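Long-range contacts in putative NADPH:quinone reductase (Bacillus thuringiensis, PDB 3GMS), which is of unproven function but probably reduces quinones or related compounds with NADPH, as a member of the medium-chain dehydrogenase/reductase family: residues L142-D146 with L168-L172; A230-P235 with I255-V261; I221-N227 with G247-N251. All blocks are in the same frame, centred on the assembly; numbering follows the deposited sequence.

Interaction 1: L142-D146 with L168-L172; sequences LQRND and LNFRL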
loop_
_atom_site.group_PDB
_atom_site.type_symbol
_atom_site.label_atom_id
_atom_site.label_comp_id
_atom_site.label_asym_id
_atom_site.label_seq_id
_atom_site.Cartn_x
_atom_site.Cartn_y
_atom_site.Cartn_z
ATOM N N LEU A 142 -3.801 -16.198 8.933
ATOM C CA LEU A 142 -5.107 -16.789 8.621
ATOM C C LEU A 142 -4.953 -18.250 8.252
ATOM O O LEU A 142 -4.036 -18.652 7.532
ATOM C CB LEU A 142 -5.814 -16.038 7.498
ATOM C CG LEU A 142 -6.197 -14.567 7.778
ATOM C CD1 LEU A 142 -6.512 -13.890 6.423
ATOM C CD2 LEU A 142 -7.339 -14.438 8.801
ATOM N N GLN A 143 -5.914 -19.030 8.720
ATOM C CA GLN A 143 -5.936 -20.467 8.491
ATOM C C GLN A 143 -6.956 -20.797 7.432
ATOM O O GLN A 143 -7.849 -20.002 7.146
ATOM C CB GLN A 143 -6.282 -21.207 9.805
ATOM C CG GLN A 143 -5.208 -21.081 10.902
ATOM C CD GLN A 143 -3.805 -21.444 10.415
ATOM O OE1 GLN A 143 -3.543 -22.574 9.993
ATOM N NE2 GLN A 143 -2.892 -20.482 10.477
ATOM N N ARG A 144 -6.813 -21.972 6.826
ATOM C CA ARG A 144 -7.790 -22.450 5.854
ATOM C C ARG A 144 -9.236 -22.267 6.365
ATOM O O ARG A 144 -9.563 -22.625 7.493
ATOM C CB ARG A 144 -7.502 -23.918 5.470
ATOM C CG ARG A 144 -8.530 -24.533 4.489
ATOM C CD ARG A 144 -8.179 -25.996 4.095
ATOM N NE ARG A 144 -7.050 -26.061 3.164
ATOM C CZ ARG A 144 -7.142 -25.892 1.843
ATOM N NH1 ARG A 144 -6.048 -25.958 1.100
ATOM N NH2 ARG A 144 -8.318 -25.647 1.259
ATOM N N ASN A 145 -10.065 -21.638 5.548
ATOM C CA ASN A 145 -11.481 -21.394 5.847
ATOM C C ASN A 145 -11.799 -20.314 6.887
ATOM O O ASN A 145 -12.970 -20.095 7.223
ATOM C CB ASN A 145 -12.212 -22.712 6.154
ATOM C CG ASN A 145 -12.188 -23.661 4.972
ATOM O OD1 ASN A 145 -12.325 -23.245 3.813
ATOM N ND2 ASN A 145 -11.983 -24.935 5.251
ATOM N N ASP A 146 -10.786 -19.609 7.394
ATOM C CA ASP A 146 -11.098 -18.490 8.268
ATOM C C ASP A 146 -11.931 -17.480 7.504
ATOM O O ASP A 146 -11.825 -17.363 6.269
ATOM C CB ASP A 146 -9.843 -17.770 8.825
ATOM C CG ASP A 146 -9.170 -18.522 9.981
ATOM O OD1 ASP A 146 -9.809 -19.403 10.613
ATOM O OD2 ASP A 146 -7.985 -18.221 10.258
ATOM N N LEU A 168 -4.746 -18.172 -0.560
ATOM C CA LEU A 168 -4.501 -18.698 0.799
ATOM C C LEU A 168 -5.692 -19.481 1.377
ATOM O O LEU A 168 -5.657 -19.917 2.538
ATOM C CB LEU A 168 -4.075 -17.555 1.750
ATOM C CG LEU A 168 -2.801 -16.781 1.345
ATOM C CD1 LEU A 168 -2.699 -15.530 2.209
ATOM C CD2 LEU A 168 -1.525 -17.617 1.408
ATOM N N ASN A 169 -6.727 -19.664 0.565
ATOM C CA ASN A 169 -7.905 -20.485 0.925
ATOM C C ASN A 169 -8.615 -20.036 2.190
ATOM O O ASN A 169 -8.819 -20.824 3.114
ATOM C CB ASN A 169 -7.509 -21.966 1.037
ATOM C CG ASN A 169 -6.816 -22.473 -0.200
ATOM O OD1 ASN A 169 -7.407 -22.512 -1.282
ATOM N ND2 ASN A 169 -5.562 -22.878 -0.051
ATOM N N PHE A 170 -9.005 -18.767 2.246
ATOM C CA PHE A 170 -9.825 -18.281 3.332
ATOM C C PHE A 170 -10.985 -17.575 2.696
ATOM O O PHE A 170 -11.007 -17.402 1.476
ATOM C CB PHE A 170 -9.061 -17.385 4.329
ATOM C CG PHE A 170 -8.529 -16.090 3.735
ATOM C CD1 PHE A 170 -9.344 -14.974 3.598
ATOM C CD2 PHE A 170 -7.188 -15.992 3.393
ATOM C CE1 PHE A 170 -8.870 -13.773 3.092
ATOM C CE2 PHE A 170 -6.678 -14.823 2.870
ATOM C CZ PHE A 170 -7.503 -13.685 2.721
ATOM N N ARG A 171 -11.967 -17.216 3.514
ATOM C CA ARG A 171 -13.213 -16.680 3.034
ATOM C C ARG A 171 -13.202 -15.179 3.290
ATOM O O ARG A 171 -13.105 -14.746 4.444
ATOM C CB ARG A 171 -14.381 -17.391 3.761
ATOM C CG ARG A 171 -15.751 -16.982 3.277
ATOM C CD ARG A 171 -16.891 -17.783 3.964
ATOM N NE ARG A 171 -18.192 -17.340 3.452
ATOM C CZ ARG A 171 -19.293 -17.222 4.193
ATOM N NH1 ARG A 171 -19.240 -17.511 5.494
ATOM N NH2 ARG A 171 -20.439 -16.797 3.641
ATOM N N LEU A 172 -13.265 -14.378 2.220
ATOM C CA LEU A 172 -13.337 -12.935 2.381
ATOM C C LEU A 172 -14.739 -12.390 2.298
ATOM O O LEU A 172 -15.455 -12.594 1.314
ATOM C CB LEU A 172 -12.455 -12.197 1.344
ATOM C CG LEU A 172 -12.657 -10.675 1.321
ATOM C CD1 LEU A 172 -11.965 -10.000 2.520
ATOM C CD2 LEU A 172 -12.134 -10.067 0.022
#
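Two nearly linear backbone hydrogen bonds join the segments: N145 N donates to N169 O (2.9 Å) and R171 N donates to D146 O (2.8 Å). Each segment supplies one donor and one acceptor, drawing the CA atoms of N145 and F170 to 4.3 Å. Segment 142-146 presents these groups from a type II beta turn, Q143 to D146, closed by D146 N to Q143 O (3.0 Å) and braced by Q143 N to D146 OD2 (2.7 Å). N145, with positive phi, is the turn's third residue. Further out, N169 CB lies over one face of the R144 guanidinium. L142 CD1 sits 3.7 Å from the centroid of the F170 ring, a CH-pi contact over its face, and both side chains reach C136 of helix 127-139 and L148. N169 itself leaves helix 156-168 with positive phi. A tight turn leading into strand 147-150 thus meets the entrance of parallel strand 171-176, at the start of the first beta-alpha-beta unit of the Rossmann-like domain.

Interaction 2: A230-P235 with I255-V261; sequences AFSLRP and IVTKAKV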
loop_
_atom_site.group_PDB
_atom_site.type_symbol
_atom_site.label_atom_id
_atom_site.label_comp_id
_atom_site.label_asym_id
_atom_site.label_seq_id
_atom_site.Cartn_x
_atom_site.Cartn_y
_atom_site.Cartn_z
ATOM N N ALA A 230 -15.333 -4.439 14.288
ATOM C CA ALA A 230 -14.771 -5.205 15.407
ATOM C C ALA A 230 -15.881 -6.023 16.079
ATOM O O ALA A 230 -15.708 -7.172 16.411
ATOM C CB ALA A 230 -14.144 -4.262 16.423
ATOM N N PHE A 231 -17.026 -5.396 16.267
ATOM C CA PHE A 231 -18.143 -6.119 16.886
ATOM C C PHE A 231 -18.724 -7.243 16.044
ATOM O O PHE A 231 -19.529 -8.060 16.549
ATOM C CB PHE A 231 -19.218 -5.125 17.303
ATOM C CG PHE A 231 -18.977 -4.525 18.665
ATOM C CD1 PHE A 231 -18.038 -3.508 18.833
ATOM C CD2 PHE A 231 -19.697 -4.976 19.780
ATOM C CE1 PHE A 231 -17.807 -2.922 20.097
ATOM C CE2 PHE A 231 -19.479 -4.414 21.057
ATOM C CZ PHE A 231 -18.526 -3.387 21.220
ATOM N N SER A 232 -18.354 -7.321 14.766
ATOM C CA SER A 232 -18.804 -8.436 13.935
ATOM C C SER A 232 -17.877 -9.639 14.018
ATOM O O SER A 232 -18.047 -10.627 13.308
ATOM C CB SER A 232 -19.013 -8.001 12.478
ATOM O OG SER A 232 -19.845 -6.861 12.399
ATOM N N LEU A 233 -16.880 -9.570 14.886
ATOM C CA LEU A 233 -16.007 -10.732 15.097
ATOM C C LEU A 233 -16.454 -11.614 16.247
ATOM O O LEU A 233 -17.037 -11.122 17.208
ATOM C CB LEU A 233 -14.583 -10.267 15.429
ATOM C CG LEU A 233 -14.034 -9.393 14.316
ATOM C CD1 LEU A 233 -12.691 -8.825 14.774
ATOM C CD2 LEU A 233 -13.914 -10.201 13.058
ATOM N N ARG A 234 -16.096 -12.889 16.170
ATOM C CA ARG A 234 -16.284 -13.818 17.274
ATOM C C ARG A 234 -15.445 -13.357 18.470
ATOM O O ARG A 234 -14.445 -12.627 18.290
ATOM C CB ARG A 234 -15.908 -15.238 16.852
ATOM C CG ARG A 234 -14.423 -15.485 16.523
ATOM C CD ARG A 234 -14.205 -16.929 16.173
ATOM N NE ARG A 234 -12.846 -17.204 15.702
ATOM C CZ ARG A 234 -11.742 -17.226 16.460
ATOM N NH1 ARG A 234 -11.803 -16.968 17.761
ATOM N NH2 ARG A 234 -10.562 -17.500 15.900
ATOM N N PRO A 235 -15.855 -13.752 19.698
ATOM C CA PRO A 235 -14.981 -13.537 20.850
ATOM C C PRO A 235 -13.633 -14.157 20.577
ATOM O O PRO A 235 -13.564 -15.236 19.997
ATOM C CB PRO A 235 -15.680 -14.324 21.982
ATOM C CG PRO A 235 -17.092 -14.447 21.560
ATOM C CD PRO A 235 -17.149 -14.367 20.072
ATOM N N ILE A 255 -14.029 -2.372 22.396
ATOM C CA ILE A 255 -13.764 -3.522 21.552
ATOM C C ILE A 255 -13.235 -4.674 22.415
ATOM O O ILE A 255 -13.636 -5.818 22.238
ATOM C CB ILE A 255 -12.795 -3.180 20.383
ATOM C CG1 ILE A 255 -13.514 -2.314 19.351
ATOM C CG2 ILE A 255 -12.251 -4.457 19.742
ATOM C CD1 ILE A 255 -12.563 -1.710 18.315
ATOM N N VAL A 256 -12.364 -4.353 23.376
ATOM C CA VAL A 256 -11.750 -5.366 24.259
ATOM C C VAL A 256 -12.716 -5.893 25.324
ATOM O O VAL A 256 -12.825 -7.103 25.511
ATOM C CB VAL A 256 -10.419 -4.854 24.916
ATOM C CG1 VAL A 256 -9.949 -5.787 26.049
ATOM C CG2 VAL A 256 -9.335 -4.717 23.863
ATOM N N THR A 257 -13.418 -4.989 26.000
ATOM C CA THR A 257 -14.206 -5.367 27.173
ATOM C C THR A 257 -15.610 -5.821 26.780
ATOM O O THR A 257 -16.097 -6.814 27.310
ATOM C CB THR A 257 -14.268 -4.247 28.240
ATOM O OG1 THR A 257 -15.098 -3.174 27.771
ATOM C CG2 THR A 257 -12.868 -3.707 28.545
ATOM N N LYS A 258 -16.233 -5.125 25.822
ATOM C CA LYS A 258 -17.593 -5.472 25.347
ATOM C C LYS A 258 -17.621 -6.559 24.247
ATOM O O LYS A 258 -18.409 -7.513 24.324
ATOM C CB LYS A 258 -18.388 -4.215 24.934
ATOM C CG LYS A 258 -18.484 -3.135 26.043
ATOM C CD LYS A 258 -19.917 -2.622 26.289
ATOM C CE LYS A 258 -20.275 -1.354 25.493
ATOM N NZ LYS A 258 -20.368 -1.574 24.014
ATOM N N ALA A 259 -16.763 -6.441 23.234
ATOM C CA ALA A 259 -16.768 -7.415 22.136
ATOM C C ALA A 259 -15.810 -8.593 22.356
ATOM O O ALA A 259 -15.897 -9.599 21.651
ATOM C CB ALA A 259 -16.515 -6.731 20.793
ATOM N N LYS A 260 -14.912 -8.476 23.342
ATOM C CA LYS A 260 -13.968 -9.568 23.692
ATOM C C LYS A 260 -13.009 -9.966 22.561
ATOM O O LYS A 260 -12.654 -11.135 22.435
ATOM C CB LYS A 260 -14.694 -10.837 24.210
ATOM C CG LYS A 260 -15.099 -10.858 25.689
ATOM C CD LYS A 260 -16.262 -9.891 25.967
ATOM C CE LYS A 260 -17.004 -10.222 27.265
ATOM N NZ LYS A 260 -17.408 -8.960 27.944
ATOM N N VAL A 261 -12.589 -8.995 21.751
ATOM C CA VAL A 261 -11.691 -9.298 20.626
ATOM C C VAL A 261 -10.304 -8.763 20.904
ATOM O O VAL A 261 -10.165 -7.830 21.700
ATOM C CB VAL A 261 -12.203 -8.754 19.258
ATOM C CG1 VAL A 261 -13.655 -9.178 18.986
ATOM C CG2 VAL A 261 -12.065 -7.301 19.155
HETATM O O HOH W 1 -17.658 -10.810 19.942
#
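No direct hydrogen bond crosses between A230-P235 and I255-V261, and apolar contacts dominate. A230 CB meets I255 CD1 at 3.5 Å. L233 CB packs on V261 CG1 at 3.8 Å, and the backbone R234 O also touches that methyl, V261 CG1, at 3.6 Å. The aromatic element is F231, whose ring receives A259 CB over one face, 3.7 Å from its centroid and 8° off the normal: a CH-pi contact. P235 extends the packing at the exposed end, its CB 4.3 Å from K260 CB. Polar linkage comes through one water, which donates to both L233 O (2.8 Å) and A259 O (2.7 Å) and so bridges the two carbonyls. Within 255-261, K260 has positive phi as the chain leaves helical geometry, and K260 NZ turns back to T257 O (2.6 Å). Charged ends find partners nearby, R234 with D215 and K258 with E254. The end of helix 223-231 and strand 233-234 therefore pack against helix 252-257 and its exit, with F239 of strand 237-241 touching A230, L233 and I255.

Interaction 3: I221-N227 with G247-N251; sequences IGGPDGN and GIQVN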
loop_
_atom_site.group_PDB
_atom_site.type_symbol
_atom_site.label_atom_id
_atom_site.label_comp_id
_atom_site.label_asym_id
_atom_site.label_seq_id
_atom_site.Cartn_x
_atom_site.Cartn_y
_atom_site.Cartn_z
ATOM N N ILE A 221 -10.868 2.378 8.070
ATOM C CA ILE A 221 -11.700 3.574 8.234
ATOM C C ILE A 221 -11.704 4.158 9.632
ATOM O O ILE A 221 -11.588 5.376 9.798
ATOM C CB ILE A 221 -13.191 3.260 7.848
ATOM C CG1 ILE A 221 -13.272 2.705 6.415
ATOM C CG2 ILE A 221 -14.079 4.522 7.996
ATOM C CD1 ILE A 221 -14.725 2.304 5.976
ATOM N N GLY A 222 -11.845 3.301 10.639
ATOM C CA GLY A 222 -11.958 3.784 12.024
ATOM C C GLY A 222 -13.353 4.290 12.388
ATOM O O GLY A 222 -14.327 4.037 11.658
ATOM N N GLY A 223 -13.438 5.012 13.513
ATOM C CA GLY A 223 -14.706 5.573 14.015
ATOM C C GLY A 223 -15.801 4.522 14.175
ATOM O O GLY A 223 -15.508 3.356 14.458
ATOM N N PRO A 224 -17.070 4.930 13.980
ATOM C CA PRO A 224 -18.230 4.030 14.049
ATOM C C PRO A 224 -18.159 2.813 13.119
ATOM O O PRO A 224 -18.547 1.707 13.521
ATOM C CB PRO A 224 -19.395 4.943 13.632
ATOM C CG PRO A 224 -18.974 6.292 14.067
ATOM C CD PRO A 224 -17.487 6.338 13.805
ATOM N N ASP A 225 -17.646 3.015 11.897
ATOM C CA ASP A 225 -17.453 1.931 10.914
ATOM C C ASP A 225 -16.487 0.889 11.470
ATOM O O ASP A 225 -16.761 -0.301 11.421
ATOM C CB ASP A 225 -16.864 2.462 9.576
ATOM C CG ASP A 225 -17.819 3.354 8.805
ATOM O OD1 ASP A 225 -18.679 2.818 8.087
ATOM O OD2 ASP A 225 -17.700 4.590 8.909
ATOM N N GLY A 226 -15.319 1.325 11.956
ATOM C CA GLY A 226 -14.403 0.355 12.558
ATOM C C GLY A 226 -14.977 -0.399 13.767
ATOM O O GLY A 226 -14.748 -1.612 13.943
ATOM N N ASN A 227 -15.698 0.319 14.624
ATOM C CA ASN A 227 -16.279 -0.274 15.845
ATOM C C ASN A 227 -17.273 -1.348 15.463
ATOM O O ASN A 227 -17.260 -2.445 16.013
ATOM C CB ASN A 227 -16.986 0.795 16.694
ATOM C CG ASN A 227 -16.016 1.734 17.365
ATOM O OD1 ASN A 227 -14.879 1.349 17.667
ATOM N ND2 ASN A 227 -16.438 2.965 17.595
ATOM N N GLY A 247 -10.529 9.610 10.195
ATOM C CA GLY A 247 -9.828 10.497 11.110
ATOM C C GLY A 247 -10.128 10.281 12.582
ATOM O O GLY A 247 -9.644 11.040 13.412
ATOM N N ILE A 248 -10.910 9.248 12.909
ATOM C CA ILE A 248 -11.433 9.004 14.262
ATOM C C ILE A 248 -11.009 7.622 14.763
ATOM O O ILE A 248 -11.275 6.598 14.114
ATOM C CB ILE A 248 -13.002 9.068 14.288
ATOM C CG1 ILE A 248 -13.505 10.479 13.957
ATOM C CG2 ILE A 248 -13.582 8.600 15.644
ATOM C CD1 ILE A 248 -14.948 10.494 13.539
ATOM N N GLN A 249 -10.341 7.599 15.914
ATOM C CA GLN A 249 -9.916 6.349 16.545
ATOM C C GLN A 249 -11.119 5.465 16.834
ATOM O O GLN A 249 -12.180 5.970 17.218
ATOM C CB GLN A 249 -9.238 6.650 17.891
ATOM C CG GLN A 249 -7.678 6.734 17.923
ATOM C CD GLN A 249 -7.009 6.119 16.708
ATOM O OE1 GLN A 249 -6.563 6.848 15.828
ATOM N NE2 GLN A 249 -6.939 4.786 16.646
ATOM N N VAL A 250 -10.975 4.154 16.661
ATOM C CA VAL A 250 -11.993 3.227 17.173
ATOM C C VAL A 250 -12.011 3.263 18.696
ATOM O O VAL A 250 -11.048 3.707 19.335
ATOM C CB VAL A 250 -11.830 1.749 16.692
ATOM C CG1 VAL A 250 -11.856 1.658 15.174
ATOM C CG2 VAL A 250 -10.548 1.076 17.252
ATOM N N ASN A 251 -13.109 2.788 19.269
ATOM C CA ASN A 251 -13.219 2.656 20.707
ATOM C C ASN A 251 -12.476 1.403 21.198
ATOM O O ASN A 251 -13.071 0.372 21.503
ATOM C CB ASN A 251 -14.687 2.643 21.124
ATOM C CG ASN A 251 -14.883 3.016 22.582
ATOM O OD1 ASN A 251 -14.003 2.816 23.429
ATOM N ND2 ASN A 251 -16.056 3.554 22.887
HETATM O O HOH W 2 -14.715 5.228 18.358
#
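The backbones come closest at G223 and I248, whose CA atoms are 4.7 Å apart, where 221-227 enters helix 223-231 beside the extended loop 247-251. G223 N donates to I248 O (2.7 Å, with a bent angle of 135°), and G222 CA adds a CA-H...O contact to I248 O at 3.6 Å. Glycines make this approach possible: a CB on G222 would clash with I248 O, and one on G226 with V250 CG1. V250 CG1 packs on the bare CA atoms, 3.8 Å from G222 CA and 3.9 Å from G226 CA. One helical turn beyond G223, N227 reaches across, OD1 accepting from N251 N (2.8 Å) while N227 ND2 donates to a water that in turn donates to Q249 O, each at 2.9 Å. N251 is the N-cap of helix 252-257, its OD1 making a weak hydrogen bond to E254 N. With both ends of its amide engaged, N227 serves loop backbone groups directly and through water, so glycine packing and polar bridging together hold the approach to helix 252-257 on helix 223-231.

Overall arrangement
From the N terminus, interaction 1 comes first: it closes a loop through strand 147-150 and helix 156-168, bringing the turn before that strand to the start of strand 171-176. The other two open only after strand 214-219. Interactions 3 and 2 cross, their segments alternating in the order 221-227, 230-235, 247-251, 255-261, so that both ends of helix 223-231 are tied to the region of helix 252-257, with strand 237-241 between them in sequence. They touch where I255 CD1 meets V250 CG2 at 3.6 Å, their centres about 14 Å apart. Interaction 1 lies about 20 Å centre to centre from interaction 2 and 25 Å from interaction 3. All three connect elements of the six-stranded parallel sheet domain.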